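Local atomic coordinates of virulence sensor protein BvgS (Bordetella pertussis, PDB entry 6ZJ8), a protein that probably acts as a sensor histidine kinase controlling virulence in the whooping-cough bacterium, its PAS domain taking part in signal transduction. Residues 34-42 against 128-136; 66-74 against 84-92. All blocks are in the same frame, centred on the assembly; numbering follows the deposited sequence.

Contact 1. Residues 34-42 against 128-136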
loop_
_atom_site.group_PDB
_atom_site.type_symbol
_atom_site.label_atom_id
_atom_site.label_comp_id
_atom_site.label_asym_id
_atom_site.label_seq_id
_atom_site.Cartn_x
_atom_site.Cartn_y
_atom_site.Cartn_z
ATOM N N PRO A 34 -5.224 -8.717 -3.882
ATOM C CA PRO A 34 -5.331 -8.943 -2.435
ATOM C C PRO A 34 -4.377 -8.110 -1.597
ATOM O O PRO A 34 -4.701 -7.770 -0.456
ATOM C CB PRO A 34 -5.026 -10.442 -2.299
ATOM C CG PRO A 34 -4.139 -10.749 -3.446
ATOM C CD PRO A 34 -4.558 -9.839 -4.571
ATOM N N ASN A 35 -3.208 -7.778 -2.133
ATOM C CA ASN A 35 -2.267 -7.019 -1.317
ATOM C C ASN A 35 -2.372 -5.527 -1.612
ATOM O O ASN A 35 -2.579 -5.135 -2.766
ATOM C CB ASN A 35 -0.833 -7.484 -1.573
ATOM C CG ASN A 35 -0.599 -8.916 -1.141
ATOM O OD1 ASN A 35 -1.087 -9.352 -0.098
ATOM N ND2 ASN A 35 0.148 -9.661 -1.945
ATOM N N PRO A 36 -2.248 -4.669 -0.599
ATOM C CA PRO A 36 -2.272 -3.224 -0.856
ATOM C C PRO A 36 -1.212 -2.807 -1.865
ATOM O O PRO A 36 -0.056 -3.229 -1.790
ATOM C CB PRO A 36 -2.003 -2.617 0.524
ATOM C CG PRO A 36 -2.537 -3.625 1.477
ATOM C CD PRO A 36 -2.255 -4.965 0.847
ATOM N N ILE A 37 -1.621 -1.965 -2.810
ATOM C CA ILE A 37 -0.702 -1.380 -3.777
ATOM C C ILE A 37 -1.175 0.034 -4.079
ATOM O O ILE A 37 -2.380 0.304 -4.117
ATOM C CB ILE A 37 -0.601 -2.221 -5.067
ATOM C CG1 ILE A 37 0.453 -1.618 -6.001
ATOM C CG2 ILE A 37 -1.940 -2.281 -5.777
ATOM C CD1 ILE A 37 0.705 -2.430 -7.239
ATOM N N TYR A 38 -0.217 0.934 -4.286
ATOM C CA TYR A 38 -0.503 2.331 -4.568
ATOM C C TYR A 38 0.500 2.848 -5.588
ATOM O O TYR A 38 1.504 2.199 -5.893
ATOM C CB TYR A 38 -0.439 3.185 -3.297
ATOM C CG TYR A 38 0.898 3.096 -2.595
ATOM C CD1 TYR A 38 1.950 3.934 -2.949
ATOM C CD2 TYR A 38 1.115 2.163 -1.591
ATOM C CE1 TYR A 38 3.179 3.848 -2.311
ATOM C CE2 TYR A 38 2.338 2.069 -0.951
ATOM C CZ TYR A 38 3.365 2.910 -1.316
ATOM O OH TYR A 38 4.580 2.813 -0.677
ATOM N N VAL A 39 0.215 4.034 -6.115
ATOM C CA VAL A 39 1.131 4.757 -6.987
ATOM C C VAL A 39 1.169 6.207 -6.529
ATOM O O VAL A 39 0.123 6.856 -6.425
ATOM C CB VAL A 39 0.716 4.667 -8.467
ATOM C CG1 VAL A 39 1.658 5.492 -9.325
ATOM C CG2 VAL A 39 0.702 3.218 -8.921
ATOM N N ARG A 40 2.371 6.709 -6.260
ATOM C CA ARG A 40 2.577 8.064 -5.767
ATOM C C ARG A 40 3.536 8.789 -6.698
ATOM O O ARG A 40 4.601 8.259 -7.032
ATOM C CB ARG A 40 3.119 8.036 -4.335
ATOM C CG ARG A 40 3.520 9.387 -3.789
ATOM C CD ARG A 40 3.530 9.394 -2.267
ATOM N NE ARG A 40 4.294 8.288 -1.697
ATOM C CZ ARG A 40 4.660 8.215 -0.420
ATOM N NH1 ARG A 40 4.343 9.189 0.425
ATOM N NH2 ARG A 40 5.351 7.171 0.016
ATOM N N ASP A 41 3.159 9.995 -7.118
ATOM C CA ASP A 41 3.969 10.745 -8.065
ATOM C C ASP A 41 5.186 11.344 -7.360
ATOM O O ASP A 41 5.421 11.131 -6.168
ATOM C CB ASP A 41 3.129 11.826 -8.748
ATOM C CG ASP A 41 2.731 12.953 -7.810
ATOM O OD1 ASP A 41 3.074 12.903 -6.611
ATOM O OD2 ASP A 41 2.069 13.899 -8.282
ATOM N N LYS A 42 5.972 12.112 -8.119
ATOM C CA LYS A 42 7.183 12.715 -7.570
ATOM C C LYS A 42 6.851 13.672 -6.433
ATOM O O LYS A 42 7.494 13.649 -5.377
ATOM C CB LYS A 42 7.951 13.438 -8.680
ATOM C CG LYS A 42 9.181 14.203 -8.203
ATOM C CD LYS A 42 9.878 14.917 -9.355
ATOM C CE LYS A 42 10.991 15.825 -8.849
ATOM N NZ LYS A 42 11.713 16.520 -9.955
ATOM N N LEU A 128 12.485 10.463 -13.822
ATOM C CA LEU A 128 11.645 9.832 -12.814
ATOM C C LEU A 128 10.362 10.629 -12.623
ATOM O O LEU A 128 10.375 11.864 -12.606
ATOM C CB LEU A 128 12.393 9.724 -11.487
ATOM C CG LEU A 128 13.719 8.962 -11.501
ATOM C CD1 LEU A 128 14.251 8.834 -10.083
ATOM C CD2 LEU A 128 13.564 7.593 -12.145
ATOM N N LYS A 129 9.243 9.913 -12.474
ATOM C CA LYS A 129 7.941 10.540 -12.306
ATOM C C LYS A 129 7.197 10.109 -11.051
ATOM O O LYS A 129 6.316 10.848 -10.601
ATOM C CB LYS A 129 7.048 10.254 -13.526
ATOM C CG LYS A 129 7.592 10.799 -14.840
ATOM C CD LYS A 129 7.671 12.320 -14.836
ATOM C CE LYS A 129 8.305 12.845 -16.112
ATOM N NZ LYS A 129 8.565 14.309 -16.041
ATOM N N GLY A 130 7.514 8.956 -10.477
ATOM C CA GLY A 130 6.842 8.539 -9.263
ATOM C C GLY A 130 7.364 7.204 -8.784
ATOM O O GLY A 130 8.401 6.718 -9.239
ATOM N N ILE A 131 6.623 6.617 -7.848
ATOM C CA ILE A 131 6.941 5.308 -7.297
ATOM C C ILE A 131 5.676 4.464 -7.271
ATOM O O ILE A 131 4.579 4.974 -7.019
ATOM C CB ILE A 131 7.546 5.406 -5.880
ATOM C CG1 ILE A 131 6.601 6.153 -4.936
ATOM C CG2 ILE A 131 8.903 6.093 -5.929
ATOM C CD1 ILE A 131 6.547 5.560 -3.549
ATOM N N ILE A 132 5.832 3.177 -7.550
ATOM C CA ILE A 132 4.809 2.175 -7.288
ATOM C C ILE A 132 5.198 1.471 -5.997
ATOM O O ILE A 132 6.375 1.150 -5.790
ATOM C CB ILE A 132 4.687 1.177 -8.453
ATOM C CG1 ILE A 132 4.449 1.915 -9.776
ATOM C CG2 ILE A 132 3.553 0.201 -8.191
ATOM C CD1 ILE A 132 5.194 1.314 -10.956
ATOM N N GLY A 133 4.227 1.241 -5.120
ATOM C CA GLY A 133 4.553 0.652 -3.837
ATOM C C GLY A 133 3.376 -0.067 -3.218
ATOM O O GLY A 133 2.273 -0.105 -3.770
ATOM N N GLY A 134 3.637 -0.641 -2.049
ATOM C CA GLY A 134 2.624 -1.371 -1.318
ATOM C C GLY A 134 3.265 -2.156 -0.194
ATOM O O GLY A 134 4.421 -1.927 0.168
ATOM N N TRP A 135 2.493 -3.093 0.352
ATOM C CA TRP A 135 3.010 -3.937 1.418
ATOM C C TRP A 135 2.224 -5.238 1.460
ATOM O O TRP A 135 1.144 -5.357 0.875
ATOM C CB TRP A 135 2.955 -3.222 2.774
ATOM C CG TRP A 135 1.571 -2.889 3.235
ATOM C CD1 TRP A 135 0.740 -3.679 3.977
ATOM C CD2 TRP A 135 0.855 -1.670 2.996
ATOM N NE1 TRP A 135 -0.448 -3.029 4.212
ATOM C CE2 TRP A 135 -0.403 -1.794 3.621
ATOM C CE3 TRP A 135 1.155 -0.487 2.314
ATOM C CZ2 TRP A 135 -1.360 -0.781 3.583
ATOM C CZ3 TRP A 135 0.203 0.519 2.279
ATOM C CH2 TRP A 135 -1.039 0.364 2.909
ATOM N N ILE A 136 2.794 -6.217 2.158
ATOM C CA ILE A 136 2.181 -7.522 2.371
ATOM C C ILE A 136 2.058 -7.734 3.872
ATOM O O ILE A 136 3.043 -7.585 4.606
ATOM C CB ILE A 136 3.004 -8.655 1.732
ATOM C CG1 ILE A 136 3.266 -8.370 0.253
ATOM C CG2 ILE A 136 2.289 -10.002 1.905
ATOM C CD1 ILE A 136 4.191 -9.368 -0.394
#

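Contact 2. Residues 66-74 against 84-92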
loop_
_atom_site.group_PDB
_atom_site.type_symbol
_atom_site.label_atom_id
_atom_site.label_comp_id
_atom_site.label_asym_id
_atom_site.label_seq_id
_atom_site.Cartn_x
_atom_site.Cartn_y
_atom_site.Cartn_z
ATOM N N GLY A 66 -5.155 12.219 -5.252
ATOM C CA GLY A 66 -4.806 13.617 -5.371
ATOM C C GLY A 66 -4.262 14.249 -4.110
ATOM O O GLY A 66 -3.955 15.447 -4.123
ATOM N N LYS A 67 -4.118 13.487 -3.030
ATOM C CA LYS A 67 -3.719 14.009 -1.733
ATOM C C LYS A 67 -2.450 13.308 -1.267
ATOM O O LYS A 67 -2.063 12.263 -1.795
ATOM C CB LYS A 67 -4.858 13.839 -0.724
ATOM C CG LYS A 67 -6.083 14.656 -1.113
ATOM C CD LYS A 67 -7.371 14.112 -0.534
ATOM C CE LYS A 67 -8.555 14.945 -1.007
ATOM N NZ LYS A 67 -9.849 14.449 -0.470
ATOM N N THR A 68 -1.793 13.906 -0.276
ATOM C CA THR A 68 -0.441 13.526 0.099
ATOM C C THR A 68 -0.394 12.945 1.507
ATOM O O THR A 68 -1.306 13.134 2.317
ATOM C CB THR A 68 0.511 14.727 0.021
ATOM O OG1 THR A 68 0.081 15.742 0.938
ATOM C CG2 THR A 68 0.532 15.303 -1.381
ATOM N N ILE A 69 0.693 12.226 1.778
ATOM C CA ILE A 69 1.014 11.722 3.111
ATOM C C ILE A 69 2.306 12.404 3.549
ATOM O O ILE A 69 3.397 11.859 3.318
ATOM C CB ILE A 69 1.175 10.194 3.126
ATOM C CG1 ILE A 69 0.104 9.509 2.269
ATOM C CG2 ILE A 69 1.130 9.684 4.565
ATOM C CD1 ILE A 69 -1.275 9.541 2.856
ATOM N N PRO A 70 2.245 13.583 4.168
ATOM C CA PRO A 70 3.479 14.322 4.457
ATOM C C PRO A 70 4.410 13.550 5.382
ATOM O O PRO A 70 3.979 12.736 6.202
ATOM C CB PRO A 70 2.976 15.612 5.121
ATOM C CG PRO A 70 1.554 15.741 4.685
ATOM C CD PRO A 70 1.044 14.339 4.565
ATOM N N GLU A 71 5.711 13.819 5.232
ATOM C CA GLU A 71 6.701 13.207 6.111
ATOM C C GLU A 71 6.668 13.839 7.497
ATOM O O GLU A 71 6.777 13.139 8.510
ATOM C CB GLU A 71 8.098 13.336 5.501
ATOM C CG GLU A 71 8.261 12.645 4.154
ATOM C CD GLU A 71 8.178 11.135 4.252
ATOM O OE1 GLU A 71 8.303 10.600 5.374
ATOM O OE2 GLU A 71 7.987 10.483 3.204
ATOM N N ALA A 72 6.515 15.159 7.561
ATOM C CA ALA A 72 6.453 15.856 8.835
ATOM C C ALA A 72 5.062 15.732 9.446
ATOM O O ALA A 72 4.063 15.512 8.755
ATOM C CB ALA A 72 6.816 17.330 8.658
ATOM N N ASN A 73 5.009 15.872 10.767
ATOM C CA ASN A 73 3.738 15.810 11.476
ATOM C C ASN A 73 2.903 17.044 11.154
ATOM O O ASN A 73 3.398 18.173 11.201
ATOM C CB ASN A 73 3.977 15.710 12.981
ATOM C CG ASN A 73 4.954 14.610 13.343
ATOM O OD1 ASN A 73 4.605 13.430 13.346
ATOM N ND2 ASN A 73 6.188 14.993 13.651
ATOM N N VAL A 74 1.642 16.824 10.821
ATOM C CA VAL A 74 0.710 17.901 10.516
ATOM C C VAL A 74 0.072 18.375 11.814
ATOM O O VAL A 74 -0.089 17.604 12.766
ATOM C CB VAL A 74 -0.358 17.436 9.504
ATOM C CG1 VAL A 74 -1.229 18.607 9.072
ATOM C CG2 VAL A 74 0.296 16.770 8.301
ATOM N N MET A 84 -1.434 6.014 7.643
ATOM C CA MET A 84 -0.857 5.669 6.349
ATOM C C MET A 84 0.657 5.827 6.356
ATOM O O MET A 84 1.374 5.034 5.733
ATOM C CB MET A 84 -1.470 6.537 5.254
ATOM C CG MET A 84 -2.938 6.264 5.022
ATOM S SD MET A 84 -3.546 7.011 3.505
ATOM C CE MET A 84 -5.241 6.453 3.550
ATOM N N HIS A 85 1.164 6.851 7.048
ATOM C CA HIS A 85 2.604 7.085 7.065
ATOM C C HIS A 85 3.358 5.856 7.555
ATOM O O HIS A 85 4.452 5.551 7.066
ATOM C CB HIS A 85 2.928 8.293 7.943
ATOM C CG HIS A 85 4.356 8.734 7.855
ATOM N ND1 HIS A 85 5.245 8.592 8.900
ATOM C CD2 HIS A 85 5.051 9.308 6.845
ATOM C CE1 HIS A 85 6.424 9.062 8.537
ATOM N NE2 HIS A 85 6.334 9.501 7.295
ATOM N N GLU A 86 2.784 5.130 8.517
ATOM C CA GLU A 86 3.457 3.955 9.060
ATOM C C GLU A 86 3.604 2.862 8.006
ATOM O O GLU A 86 4.651 2.207 7.925
ATOM C CB GLU A 86 2.689 3.442 10.279
ATOM C CG GLU A 86 2.734 4.398 11.468
ATOM C CD GLU A 86 1.741 4.042 12.560
ATOM O OE1 GLU A 86 1.438 4.921 13.396
ATOM O OE2 GLU A 86 1.259 2.889 12.586
ATOM N N PHE A 87 2.576 2.656 7.182
ATOM C CA PHE A 87 2.635 1.601 6.177
ATOM C C PHE A 87 3.502 1.978 4.985
ATOM O O PHE A 87 4.036 1.090 4.310
ATOM C CB PHE A 87 1.227 1.259 5.688
ATOM C CG PHE A 87 0.405 0.512 6.692
ATOM C CD1 PHE A 87 -0.368 1.190 7.616
ATOM C CD2 PHE A 87 0.403 -0.873 6.710
ATOM C CE1 PHE A 87 -1.128 0.500 8.540
ATOM C CE2 PHE A 87 -0.355 -1.567 7.629
ATOM C CZ PHE A 87 -1.121 -0.882 8.545
ATOM N N LEU A 88 3.644 3.269 4.702
ATOM C CA LEU A 88 4.433 3.716 3.567
ATOM C C LEU A 88 5.904 3.816 3.953
ATOM O O LEU A 88 6.283 3.669 5.117
ATOM C CB LEU A 88 3.925 5.067 3.063
ATOM C CG LEU A 88 2.446 5.096 2.677
ATOM C CD1 LEU A 88 1.986 6.526 2.501
ATOM C CD2 LEU A 88 2.204 4.300 1.410
ATOM N N LEU A 89 6.738 4.071 2.952
ATOM C CA LEU A 89 8.166 4.264 3.142
ATOM C C LEU A 89 8.517 5.734 2.954
ATOM O O LEU A 89 7.851 6.459 2.209
ATOM C CB LEU A 89 8.973 3.406 2.166
ATOM C CG LEU A 89 8.837 1.892 2.338
ATOM C CD1 LEU A 89 9.749 1.163 1.365
ATOM C CD2 LEU A 89 9.143 1.478 3.770
ATOM N N THR A 90 9.571 6.163 3.642
ATOM C CA THR A 90 9.999 7.552 3.568
ATOM C C THR A 90 10.428 7.905 2.147
ATOM O O THR A 90 10.830 7.044 1.357
ATOM C CB THR A 90 11.148 7.805 4.548
ATOM O OG1 THR A 90 10.826 7.236 5.823
ATOM C CG2 THR A 90 11.388 9.297 4.719
ATOM N N ARG A 91 10.333 9.192 1.822
ATOM C CA ARG A 91 10.646 9.695 0.485
ATOM C C ARG A 91 12.140 9.997 0.425
ATOM O O ARG A 91 12.604 11.011 0.954
ATOM C CB ARG A 91 9.802 10.928 0.175
ATOM C CG ARG A 91 9.825 11.363 -1.285
ATOM C CD ARG A 91 8.790 12.447 -1.569
ATOM N NE ARG A 91 9.024 13.664 -0.794
ATOM C CZ ARG A 91 9.875 14.627 -1.141
ATOM N NH1 ARG A 91 10.591 14.523 -2.253
ATOM N NH2 ARG A 91 10.012 15.696 -0.369
ATOM N N VAL A 92 12.898 9.111 -0.225
ATOM C CA VAL A 92 14.347 9.263 -0.296
ATOM C C VAL A 92 14.714 10.231 -1.417
ATOM O O VAL A 92 13.947 10.466 -2.356
ATOM C CB VAL A 92 15.032 7.895 -0.490
ATOM C CG1 VAL A 92 16.547 8.034 -0.440
ATOM C CG2 VAL A 92 14.558 6.907 0.564
#

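Contact 1. Residues 34-42 against 128-136
Tyr38 lays one face of its ring over the backbone of Gly133, with the Gly133 CA 3.9 Å from the ring centroid in a CH-pi contact. The two residues face each other as an antiparallel hydrogen-bonded pair in the five-stranded sheet of the PAS fold, strand order 2-1-5-4-3, where strand 37-41 runs beside strand 128-137. With chi1 at 57° the Tyr38 CG sits between its own backbone N and carbonyl carbon, which carries the ring over the Gly133 backbone of the neighbouring strand. Tyr38 N gives a 2.7 Å bond to Gly133 O, and Gly133 N returns one to Tyr38 O. Arg40 and Ile131 likewise exchange two reciprocal backbone bonds.

Pro36 makes a second CH-pi contact, its CB 3.7 Å from the centroid of the six-membered ring of Trp135, over the face, while CG reaches NE1 and CE2; the weak bond from Trp135 N to Pro36 O closes the same corner. On the face carrying Tyr38 and Arg40, Ile131 CD1 touches the Tyr38 ring at its edge and also meets the edge of the Arg40 guanidinium; on the opposite face Ile132 lies alongside Ile37 and Val39.

Farther out, Tyr53 and Phe87 meet the indole, and Asn50 bonds the backbone of Asn35 and Ile37. Asn35 OD1 accepts a bond from Arg141 and lies 4.0 Å from Ile136 CG2.

Contact 2. Residues 66-74 against 84-92
Ile69 packs against the last turn of helix 79-87 and the residue that follows it, making the apolar half of this contact. Its two branches divide the work: CD1, at the end of the longer one, lies 3.5 Å from Met84 SD, whereas the shorter CG2 rests beside His85 N and CB. Leu88 CD1 closes in on CG1 of Ile69 at 3.5 Å, and both Met84 and Leu88 cross the isoleucine at about a right angle. Tyr53 of helix 51-57 backs this cluster, touching Met84 and Leu88.

The segments belong to the helical and loop region of the PAS fold that joins the second and third strands of the sheet; here the loop ahead of helix 79-87 folds back on the helix's C-terminal end and on the chain leading to strand 99-107.

Polar contacts centre on Glu71, whose side chain bends at chi2 (-68°) and brings its carboxylate to two donors, one for each oxygen. His85 NE2 donates to Glu71 OE1 over 3.0 Å in a nearly straight bond, N-H...O 167°. The oxygen lies in the imidazole plane, yet NE2 stands above the carboxylate plane, the two planes being 69° apart. A negative carboxylate here would probably favour a protonated His85. Glu71 OE2 takes a weaker, bent bond from Arg91 N, also 3.0 Å long, while Thr90 CG2 approaches Glu71 OE1 to 3.4 Å.

Contact 1 lies near the middle of the domain and joins two adjacent strands by regular backbone pairing, with aromatic and aliphatic side chains on the sheet faces. Contact 2 is more peripheral: it holds a loop to a helix end and the chain beyond it, and its polar bonds use a side-chain carboxylate instead of paired backbones. The two share no strand or helix but meet directly. Leu88, turned to Ile69 by one methyl, brings the other, CD2, to 3.3 Å from Tyr38 CE2, and Phe87, in the last turn of helix 79-87, carries the contact on to the indole. Along the chain, 66-74 and 84-92 fall within the long excursion between strands 37-41 and 128-137.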